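Pyroglutatmate porin OpdO (PDB 3SZV) forms a beta-barrel channel in the outer membrane of Pseudomonas aeruginosa that probably admits small carboxylates such as pyroglutamate. Local coordinates at residues K130-S135 / Q220-L225; A182-G187 / F305-E310; D240-R245 / D293-N298. One frame throughout, in Å; residues are numbered along the deposited sequence.

Contact 1 (K130-S135 / Q220-L225); sequences KSPLVS and QTFAGL. With C8E ((hydroxyethyloxy)tri(ethyloxy)octane), chain I; C8E ((hydroxyethyloxy)tri(ethyloxy)octane), chain H.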
loop_
_atom_site.group_PDB
_atom_site.type_symbol
_atom_site.label_atom_id
_atom_site.label_comp_id
_atom_site.label_asym_id
_atom_site.label_seq_id
_atom_site.Cartn_x
_atom_site.Cartn_y
_atom_site.Cartn_z
ATOM N N LYS A 130 -3.839 -4.361 -1.669
ATOM C CA LYS A 130 -4.218 -2.985 -1.391
ATOM C C LYS A 130 -5.735 -2.867 -1.433
ATOM O O LYS A 130 -6.391 -3.394 -2.336
ATOM C CB LYS A 130 -3.645 -2.040 -2.457
ATOM C CG LYS A 130 -2.162 -2.193 -2.763
ATOM C CD LYS A 130 -1.287 -1.737 -1.618
ATOM C CE LYS A 130 0.181 -1.777 -2.069
ATOM N NZ LYS A 130 1.115 -1.177 -1.065
ATOM N N SER A 131 -6.294 -2.167 -0.460
ATOM C CA SER A 131 -7.727 -1.875 -0.434
ATOM C C SER A 131 -7.938 -0.664 0.456
ATOM O O SER A 131 -7.071 -0.341 1.269
ATOM C CB SER A 131 -8.546 -3.065 0.089
ATOM O OG SER A 131 -8.405 -3.246 1.491
ATOM N N PRO A 132 -9.087 0.002 0.338
ATOM C CA PRO A 132 -9.257 1.220 1.137
ATOM C C PRO A 132 -9.060 0.984 2.633
ATOM O O PRO A 132 -8.425 1.832 3.284
ATOM C CB PRO A 132 -10.696 1.644 0.807
ATOM C CG PRO A 132 -10.854 1.190 -0.633
ATOM C CD PRO A 132 -10.169 -0.159 -0.663
ATOM N N LEU A 133 -9.572 -0.108 3.184
ATOM C CA LEU A 133 -9.537 -0.298 4.642
ATOM C C LEU A 133 -8.309 -1.040 5.145
ATOM O O LEU A 133 -8.076 -1.086 6.355
ATOM C CB LEU A 133 -10.812 -0.994 5.131
ATOM C CG LEU A 133 -12.076 -0.170 4.874
ATOM C CD1 LEU A 133 -13.268 -0.957 5.419
ATOM C CD2 LEU A 133 -12.021 1.210 5.537
ATOM N N VAL A 134 -7.547 -1.640 4.235
ATOM C CA VAL A 134 -6.303 -2.302 4.623
ATOM C C VAL A 134 -5.401 -2.475 3.424
ATOM O O VAL A 134 -5.812 -3.023 2.395
ATOM C CB VAL A 134 -6.564 -3.642 5.328
ATOM C CG1 VAL A 134 -7.390 -4.596 4.459
ATOM C CG2 VAL A 134 -5.233 -4.300 5.683
ATOM N N SER A 135 -4.177 -1.965 3.550
ATOM C CA SER A 135 -3.186 -2.056 2.475
ATOM C C SER A 135 -1.837 -2.458 3.028
ATOM O O SER A 135 -1.300 -1.788 3.913
ATOM C CB SER A 135 -3.018 -0.707 1.777
ATOM O OG SER A 135 -4.176 -0.343 1.016
ATOM N N GLN A 220 -14.753 0.653 10.826
ATOM C CA GLN A 220 -14.545 1.734 9.872
ATOM C C GLN A 220 -15.264 1.446 8.563
ATOM O O GLN A 220 -15.259 0.315 8.082
ATOM C CB GLN A 220 -13.052 1.915 9.619
ATOM C CG GLN A 220 -12.672 3.152 8.811
ATOM C CD GLN A 220 -11.174 3.305 8.730
ATOM O OE1 GLN A 220 -10.468 2.348 8.450
ATOM N NE2 GLN A 220 -10.668 4.508 9.010
ATOM N N THR A 221 -15.891 2.470 8.003
ATOM C CA THR A 221 -16.533 2.372 6.699
ATOM C C THR A 221 -15.968 3.450 5.802
ATOM O O THR A 221 -15.748 4.579 6.253
ATOM C CB THR A 221 -18.046 2.528 6.823
ATOM O OG1 THR A 221 -18.540 1.471 7.657
ATOM C CG2 THR A 221 -18.732 2.457 5.443
ATOM N N PHE A 222 -15.723 3.095 4.543
ATOM C CA PHE A 222 -15.149 3.985 3.531
ATOM C C PHE A 222 -16.086 4.067 2.337
ATOM O O PHE A 222 -16.576 3.046 1.842
ATOM C CB PHE A 222 -13.787 3.437 3.066
ATOM C CG PHE A 222 -13.251 4.078 1.795
ATOM C CD1 PHE A 222 -12.388 5.156 1.864
ATOM C CD2 PHE A 222 -13.631 3.610 0.540
ATOM C CE1 PHE A 222 -11.901 5.756 0.701
ATOM C CE2 PHE A 222 -13.144 4.194 -0.625
ATOM C CZ PHE A 222 -12.276 5.268 -0.541
ATOM N N ALA A 223 -16.346 5.285 1.879
ATOM C CA ALA A 223 -17.030 5.490 0.609
ATOM C C ALA A 223 -16.119 6.304 -0.287
ATOM O O ALA A 223 -15.452 7.228 0.171
ATOM C CB ALA A 223 -18.364 6.207 0.820
ATOM N N GLY A 224 -16.089 5.966 -1.569
ATOM C CA GLY A 224 -15.244 6.681 -2.505
ATOM C C GLY A 224 -15.909 6.843 -3.855
ATOM O O GLY A 224 -16.757 6.043 -4.245
ATOM N N LEU A 225 -15.539 7.905 -4.559
ATOM C CA LEU A 225 -16.043 8.130 -5.905
ATOM C C LEU A 225 -14.854 8.592 -6.703
ATOM O O LEU A 225 -14.176 9.546 -6.311
ATOM C CB LEU A 225 -17.125 9.220 -5.884
ATOM C CG LEU A 225 -18.035 9.344 -7.105
ATOM C CD1 LEU A 225 -18.767 8.033 -7.383
ATOM C CD2 LEU A 225 -19.036 10.486 -6.913
HETATM C C4 C8E I . -18.139 1.344 10.505
HETATM C C5 C8E I . -18.742 -0.057 10.492
HETATM C C6 C8E I . -17.688 -1.067 10.051
HETATM C C7 C8E I . -17.812 -2.386 10.794
HETATM C C8 C8E I . -18.980 -3.238 10.318
HETATM O O9 C8E I . -18.613 -4.603 10.375
HETATM C C10 C8E I . -17.580 -4.941 9.472
HETATM C C11 C8E I . -18.134 -6.084 8.633
HETATM O O12 C8E I . -17.279 -6.505 7.600
HETATM C C13 C8E I . -17.630 -7.816 7.212
HETATM C C14 C8E I . -16.418 -8.612 6.744
HETATM O O15 C8E I . -16.873 -9.784 6.104
HETATM C C16 C8E I . -15.991 -10.876 6.230
HETATM C C17 C8E I . -15.294 -11.106 4.886
HETATM O O18 C8E I . -14.527 -12.291 4.897
HETATM C C19 C8E I . -14.767 -13.114 3.775
HETATM C C20 C8E I . -13.446 -13.446 3.087
HETATM O O21 C8E I . -13.163 -14.821 3.235
HETATM O O12 C8E H . -17.222 16.843 3.716
HETATM C C13 C8E H . -17.770 15.564 3.506
HETATM C C14 C8E H . -17.848 15.239 2.014
HETATM O O15 C8E H . -17.864 13.835 1.863
HETATM C C16 C8E H . -17.348 13.374 0.633
HETATM C C17 C8E H . -18.387 12.499 -0.058
HETATM O O18 C8E H . -17.827 11.871 -1.194
HETATM C C19 C8E H . -17.084 10.717 -0.871
HETATM C C20 C8E H . -17.753 9.486 -1.483
HETATM O O21 C8E H . -19.065 9.808 -1.886
HETATM O O HOH W 1 -9.569 -0.294 8.567
#
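Pro132 lies on the ring of Phe222, where a loop folded into the barrel of this OprD-family porin meets the inner side of strand 218-230. Pro132 CB stands over one face of the Phe222 ring, 3.7 Å from its centroid and 17° off the normal, a CH-pi contact; Pro132 CG lies 3.8 Å from Phe222 CE2. Tyr295, from another inward loop, also touches both residues.

The Leu133 side chain can be followed outward from the loop. The bond to CB runs neither toward nor away from the strand; CG, beside the backbone N (chi1 -63°), brings the two methyls to it. CD1 ends 3.6 Å from Gln220 O. CD2 settles 3.5 Å from Gln220 OE1 and 3.8 Å from Phe222 CB, the leucine and the extended glutamine running alongside each other, pointing opposite ways.

No direct hydrogen bond joins 130-135 to 220-225. A water lies 2.8 Å from both Leu133 O and Gln220 OE1, though with other acceptors near it need not give a proton to both at once. The chemistry is thus a mainly apolar seat on the barrel wall, with a shared water at its margin as the polar link.

Contact 2 (A182-G187 / F305-E310); sequences ANRIGG and FGNVDE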
loop_
_atom_site.group_PDB
_atom_site.type_symbol
_atom_site.label_atom_id
_atom_site.label_comp_id
_atom_site.label_asym_id
_atom_site.label_seq_id
_atom_site.Cartn_x
_atom_site.Cartn_y
_atom_site.Cartn_z
ATOM N N ALA A 182 -3.640 -0.656 16.302
ATOM C CA ALA A 182 -4.006 0.475 15.454
ATOM C C ALA A 182 -2.986 1.600 15.571
ATOM O O ALA A 182 -2.497 1.901 16.653
ATOM C CB ALA A 182 -5.397 0.980 15.798
ATOM N N ASN A 183 -2.652 2.192 14.434
ATOM C CA ASN A 183 -1.734 3.326 14.393
ATOM C C ASN A 183 -2.189 4.450 15.333
ATOM O O ASN A 183 -3.362 4.855 15.284
ATOM C CB ASN A 183 -1.624 3.848 12.961
ATOM C CG ASN A 183 -0.468 4.803 12.781
ATOM O OD1 ASN A 183 0.696 4.391 12.755
ATOM N ND2 ASN A 183 -0.773 6.093 12.669
ATOM N N ARG A 184 -1.254 4.938 16.156
ATOM C CA ARG A 184 -1.482 5.939 17.226
ATOM C C ARG A 184 -2.350 5.455 18.376
ATOM O O ARG A 184 -1.983 5.628 19.544
ATOM C CB ARG A 184 -2.067 7.253 16.688
ATOM C CG ARG A 184 -1.147 8.050 15.783
ATOM C CD ARG A 184 -1.850 9.349 15.360
ATOM N NE ARG A 184 -1.046 10.166 14.460
ATOM C CZ ARG A 184 -1.049 10.059 13.131
ATOM N NH1 ARG A 184 -1.836 9.162 12.533
ATOM N NH2 ARG A 184 -0.270 10.854 12.407
ATOM N N ILE A 185 -3.493 4.870 18.045
ATOM C CA ILE A 185 -4.529 4.556 19.029
ATOM C C ILE A 185 -4.172 3.346 19.893
ATOM O O ILE A 185 -4.609 3.238 21.045
ATOM C CB ILE A 185 -5.865 4.331 18.306
ATOM C CG1 ILE A 185 -6.391 5.663 17.762
ATOM C CG2 ILE A 185 -6.891 3.656 19.213
ATOM C CD1 ILE A 185 -7.188 5.498 16.477
ATOM N N GLY A 186 -3.370 2.436 19.345
ATOM C CA GLY A 186 -2.956 1.261 20.085
ATOM C C GLY A 186 -3.986 0.149 20.050
ATOM O O GLY A 186 -4.632 -0.089 19.023
ATOM N N GLY A 187 -4.131 -0.533 21.179
ATOM C CA GLY A 187 -5.026 -1.669 21.272
ATOM C C GLY A 187 -4.394 -2.963 20.788
ATOM O O GLY A 187 -3.275 -2.976 20.271
ATOM N N PHE A 305 -0.593 12.815 7.622
ATOM C CA PHE A 305 -1.444 13.990 7.783
ATOM C C PHE A 305 -2.809 13.595 8.338
ATOM O O PHE A 305 -3.841 14.187 8.031
ATOM C CB PHE A 305 -1.469 14.822 6.495
ATOM C CG PHE A 305 -0.144 15.476 6.224
ATOM C CD1 PHE A 305 0.106 16.778 6.649
ATOM C CD2 PHE A 305 0.892 14.756 5.638
ATOM C CE1 PHE A 305 1.351 17.365 6.458
ATOM C CE2 PHE A 305 2.132 15.334 5.442
ATOM C CZ PHE A 305 2.364 16.644 5.849
ATOM N N GLY A 306 -2.767 12.595 9.214
ATOM C CA GLY A 306 -3.968 12.017 9.788
ATOM C C GLY A 306 -4.130 12.306 11.267
ATOM O O GLY A 306 -4.875 11.614 11.965
ATOM N N ASN A 307 -3.422 13.326 11.747
ATOM C CA ASN A 307 -3.533 13.734 13.145
ATOM C C ASN A 307 -4.904 14.310 13.493
ATOM O O ASN A 307 -5.657 14.738 12.616
ATOM C CB ASN A 307 -2.426 14.739 13.486
ATOM C CG ASN A 307 -1.053 14.117 13.406
ATOM O OD1 ASN A 307 -0.649 13.377 14.309
ATOM N ND2 ASN A 307 -0.323 14.413 12.333
ATOM N N VAL A 308 -5.216 14.320 14.780
ATOM C CA VAL A 308 -6.477 14.879 15.254
ATOM C C VAL A 308 -6.729 16.275 14.679
ATOM O O VAL A 308 -5.888 17.177 14.807
ATOM C CB VAL A 308 -6.508 14.939 16.804
ATOM C CG1 VAL A 308 -7.772 15.624 17.293
ATOM C CG2 VAL A 308 -6.387 13.528 17.380
ATOM N N ASP A 309 -7.887 16.437 14.032
ATOM C CA ASP A 309 -8.349 17.722 13.486
ATOM C C ASP A 309 -7.544 18.258 12.288
ATOM O O ASP A 309 -7.791 19.372 11.818
ATOM C CB ASP A 309 -8.440 18.788 14.592
ATOM C CG ASP A 309 -9.576 18.530 15.554
ATOM O OD1 ASP A 309 -10.557 17.876 15.153
ATOM O OD2 ASP A 309 -9.504 19.000 16.711
ATOM N N GLU A 310 -6.604 17.470 11.774
ATOM C CA GLU A 310 -5.676 17.997 10.778
ATOM C C GLU A 310 -6.325 18.347 9.440
ATOM O O GLU A 310 -7.015 17.517 8.837
ATOM C CB GLU A 310 -4.513 17.034 10.548
ATOM C CG GLU A 310 -3.391 17.675 9.747
ATOM C CD GLU A 310 -2.063 16.980 9.938
ATOM O OE1 GLU A 310 -2.060 15.841 10.457
ATOM O OE2 GLU A 310 -1.025 17.602 9.594
#
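Arg184 reaches out from the turn leading into strand 186-200 to the side chain of Asn307, which belongs to the loop running into strand 311-320 of the barrel. The arginine chain is extended from CG to NE, and Arg184 NE and NH2 both lie 3.2 Å from Asn307 OD1. That oxygen stands well off the guanidinium plane, hence two weak bonds bent to 122° at the hydrogen; the guanidinium and amide planes are 77° apart. Over one face of the guanidinium lies backbone, with Gly306 C and Asn307 N 3.9 and 4.0 Å from the plane and toward its rim.

The firmer half is on the asparagine side. Asn307 opens a type II beta turn that ends at Glu310, and Glu310 OE1 takes two bonds from the same residue: Asn307 N at 3.1 Å, and Asn307 ND2 at 2.9 Å. The second donor arrives on the syn side, 24° out of the carboxylate plane. Held at both N and ND2, the asparagine has its rotation fixed, with OD1 turned to the arginine.

Arg184, by contrast, remains exposed overall, although it gives more of its surface to this contact than any other residue. Its stronger partner is Asp304, which forms a salt bridge with NH2. The chemistry implies a graded polar link: Glu310 positions Asn307 from behind, while Asp304 supplies the main charge pairing and the amide oxygen only a supplementary hold.

Contact 3 (D240-R245 / D293-N298); sequences DLRFAR and DPYLVN. With C8E ((hydroxyethyloxy)tri(ethyloxy)octane), chain H.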
loop_
_atom_site.group_PDB
_atom_site.type_symbol
_atom_site.label_atom_id
_atom_site.label_comp_id
_atom_site.label_asym_id
_atom_site.label_seq_id
_atom_site.Cartn_x
_atom_site.Cartn_y
_atom_site.Cartn_z
ATOM N N ASP A 240 -10.654 12.122 -7.331
ATOM C CA ASP A 240 -10.694 11.009 -6.379
ATOM C C ASP A 240 -11.196 11.556 -5.039
ATOM O O ASP A 240 -10.492 12.310 -4.369
ATOM C CB ASP A 240 -9.271 10.413 -6.288
ATOM C CG ASP A 240 -9.143 9.229 -5.327
ATOM O OD1 ASP A 240 -9.974 9.051 -4.418
ATOM O OD2 ASP A 240 -8.145 8.488 -5.496
ATOM N N LEU A 241 -12.431 11.204 -4.687
ATOM C CA LEU A 241 -13.068 11.673 -3.453
ATOM C C LEU A 241 -13.210 10.524 -2.467
ATOM O O LEU A 241 -13.653 9.432 -2.837
ATOM C CB LEU A 241 -14.460 12.239 -3.751
ATOM C CG LEU A 241 -14.515 13.342 -4.798
ATOM C CD1 LEU A 241 -15.962 13.806 -4.966
ATOM C CD2 LEU A 241 -13.614 14.490 -4.366
ATOM N N ARG A 242 -12.880 10.784 -1.204
ATOM C CA ARG A 242 -12.841 9.740 -0.180
ATOM C C ARG A 242 -13.489 10.211 1.096
ATOM O O ARG A 242 -13.284 11.347 1.527
ATOM C CB ARG A 242 -11.391 9.354 0.138
ATOM C CG ARG A 242 -10.620 8.877 -1.084
ATOM C CD ARG A 242 -9.221 8.419 -0.731
ATOM N NE ARG A 242 -8.479 8.188 -1.970
ATOM C CZ ARG A 242 -7.204 7.824 -2.016
ATOM N NH1 ARG A 242 -6.548 7.599 -0.888
ATOM N NH2 ARG A 242 -6.596 7.664 -3.182
ATOM N N PHE A 243 -14.250 9.337 1.733
ATOM C CA PHE A 243 -14.780 9.665 3.048
ATOM C C PHE A 243 -14.851 8.419 3.904
ATOM O O PHE A 243 -15.446 7.422 3.494
ATOM C CB PHE A 243 -16.169 10.301 2.958
ATOM C CG PHE A 243 -16.655 10.836 4.277
ATOM C CD1 PHE A 243 -16.276 12.095 4.704
ATOM C CD2 PHE A 243 -17.444 10.062 5.114
ATOM C CE1 PHE A 243 -16.703 12.590 5.930
ATOM C CE2 PHE A 243 -17.872 10.552 6.341
ATOM C CZ PHE A 243 -17.496 11.812 6.746
ATOM N N ALA A 244 -14.237 8.450 5.085
ATOM C CA ALA A 244 -14.250 7.292 5.972
ATOM C C ALA A 244 -14.610 7.717 7.375
ATOM O O ALA A 244 -14.131 8.747 7.863
ATOM C CB ALA A 244 -12.895 6.592 5.988
ATOM N N ARG A 245 -15.453 6.930 8.031
ATOM C CA ARG A 245 -15.816 7.178 9.427
ATOM C C ARG A 245 -15.481 5.958 10.253
ATOM O O ARG A 245 -15.699 4.826 9.818
ATOM C CB ARG A 245 -17.301 7.499 9.572
ATOM C CG ARG A 245 -17.717 7.796 11.016
ATOM C CD ARG A 245 -19.205 8.127 11.140
ATOM N NE ARG A 245 -19.513 8.657 12.462
ATOM N N ASP A 293 -0.473 0.713 5.364
ATOM C CA ASP A 293 -0.623 2.010 4.702
ATOM C C ASP A 293 -2.058 2.523 4.800
ATOM O O ASP A 293 -3.001 1.810 4.438
ATOM C CB ASP A 293 -0.260 1.909 3.212
ATOM C CG ASP A 293 1.223 1.756 2.962
ATOM O OD1 ASP A 293 2.022 1.808 3.917
ATOM O OD2 ASP A 293 1.584 1.616 1.776
ATOM N N PRO A 294 -2.236 3.763 5.258
ATOM C CA PRO A 294 -3.588 4.327 5.317
ATOM C C PRO A 294 -4.010 4.835 3.949
ATOM O O PRO A 294 -3.169 5.340 3.192
ATOM C CB PRO A 294 -3.424 5.496 6.307
ATOM C CG PRO A 294 -2.002 5.987 6.054
ATOM C CD PRO A 294 -1.207 4.702 5.755
ATOM N N TYR A 295 -5.308 4.751 3.643
ATOM C CA TYR A 295 -5.791 5.160 2.327
ATOM C C TYR A 295 -6.166 6.643 2.326
ATOM O O TYR A 295 -7.306 7.024 2.025
ATOM C CB TYR A 295 -6.975 4.283 1.913
ATOM C CG TYR A 295 -7.248 4.249 0.427
ATOM C CD1 TYR A 295 -6.276 3.827 -0.464
ATOM C CD2 TYR A 295 -8.492 4.593 -0.081
ATOM C CE1 TYR A 295 -6.539 3.772 -1.832
ATOM C CE2 TYR A 295 -8.765 4.538 -1.433
ATOM C CZ TYR A 295 -7.782 4.140 -2.304
ATOM O OH TYR A 295 -8.052 4.091 -3.659
ATOM N N LEU A 296 -5.168 7.465 2.633
ATOM C CA LEU A 296 -5.342 8.915 2.748
ATOM C C LEU A 296 -4.681 9.599 1.574
ATOM O O LEU A 296 -3.558 9.253 1.206
ATOM C CB LEU A 296 -4.726 9.427 4.048
ATOM C CG LEU A 296 -5.439 8.963 5.322
ATOM C CD1 LEU A 296 -4.589 9.312 6.542
ATOM C CD2 LEU A 296 -6.849 9.585 5.440
ATOM N N VAL A 297 -5.369 10.560 0.972
ATOM C CA VAL A 297 -4.812 11.214 -0.210
ATOM C C VAL A 297 -3.501 11.940 0.080
ATOM O O VAL A 297 -2.663 12.070 -0.816
ATOM C CB VAL A 297 -5.817 12.183 -0.914
ATOM C CG1 VAL A 297 -7.103 11.443 -1.362
ATOM C CG2 VAL A 297 -6.129 13.418 -0.039
ATOM N N ASN A 298 -3.325 12.437 1.312
ATOM C CA ASN A 298 -2.105 13.158 1.650
ATOM C C ASN A 298 -1.092 12.343 2.461
ATOM O O ASN A 298 -0.192 12.900 3.086
ATOM C CB ASN A 298 -2.447 14.486 2.352
ATOM C CG ASN A 298 -3.069 15.513 1.398
ATOM O OD1 ASN A 298 -3.057 15.347 0.170
ATOM N ND2 ASN A 298 -3.600 16.596 1.967
HETATM O O12 C8E H . -17.222 16.843 3.716
HETATM C C13 C8E H . -17.770 15.564 3.506
HETATM C C14 C8E H . -17.848 15.239 2.014
HETATM O O15 C8E H . -17.864 13.835 1.863
HETATM C C16 C8E H . -17.348 13.374 0.633
HETATM C C17 C8E H . -18.387 12.499 -0.058
HETATM O O18 C8E H . -17.827 11.871 -1.194
HETATM C C19 C8E H . -17.084 10.717 -0.871
HETATM C C20 C8E H . -17.753 9.486 -1.483
HETATM O O21 C8E H . -19.065 9.808 -1.886
HETATM O O HOH W 2 -3.827 6.609 -0.707
#
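The guanidinium of Arg242 is sandwiched between Tyr295 and Val297, an arginine-aromatic stack on the inner wall of the beta-barrel. On one face lies the tyrosine ring, with centres 3.8 Å apart and planes within 7° of parallel; Arg242 CZ sits 17° off the ring normal, so the pair is a cation-pi contact as well. Val297 CG1 presses on the opposite face, offset toward the rim, 3.6 Å from Arg242 NE. Around the edge, in the guanidinium plane, come Asp240 OD1, Leu296 N and a water.

Strand 236-248 supplies both charges. Asp240 and Arg242 are two residues apart and both point toward the loop, which lets the arginine grip the carboxylate side-on in a salt bridge of two nearly straight hydrogen bonds, Arg242 NE to Asp240 OD1 at 3.0 Å and Arg242 NH2 to Asp240 OD2 at 2.9 Å. Both nitrogens meet the carboxylate from above its plane, although its oxygens lie nearly in the plane of the guanidinium. This two-point grip fixes the rotation of the flat group and would partly balance its charge.

The loop before strand 311-320 bends sharply here: Tyr295 is the centre of an inverse gamma turn, and its CG, anti to the backbone N (chi1 -159°), swings the ring over the arginine. In this way the inward-folded loop is fastened to the barrel wall through a stack, a valine, one weak hydrogen bond and a water.

Arg242 NH1 serves the loop's backbone. It makes the weak bond to Tyr295 O at 3.1 Å and also donates to the edge water, which in turn donates to Leu296 O at 3.3 Å.

Contacts 1 and 3 are neighbours, with centres about 7 Å apart, each bringing an inward-folded loop against one of two adjacent antiparallel strands. The strands pair directly, Ala223 N lying 2.8 Å from Phe243 O and Leu225 O 2.9 Å from Leu241 N, and the loops meet where Pro132 O comes 3.2 Å from Tyr295 CB. One detergent molecule, C8E of chain H, touches both strands. Contact 2 lies about 16 Å from contact 1 and 14 Å from contact 3, centre to centre. It shares with contact 3 the long loop between strands 271-281 and 311-320, and they touch where Phe305 CD2 comes 3.3 Å from Asn298 O.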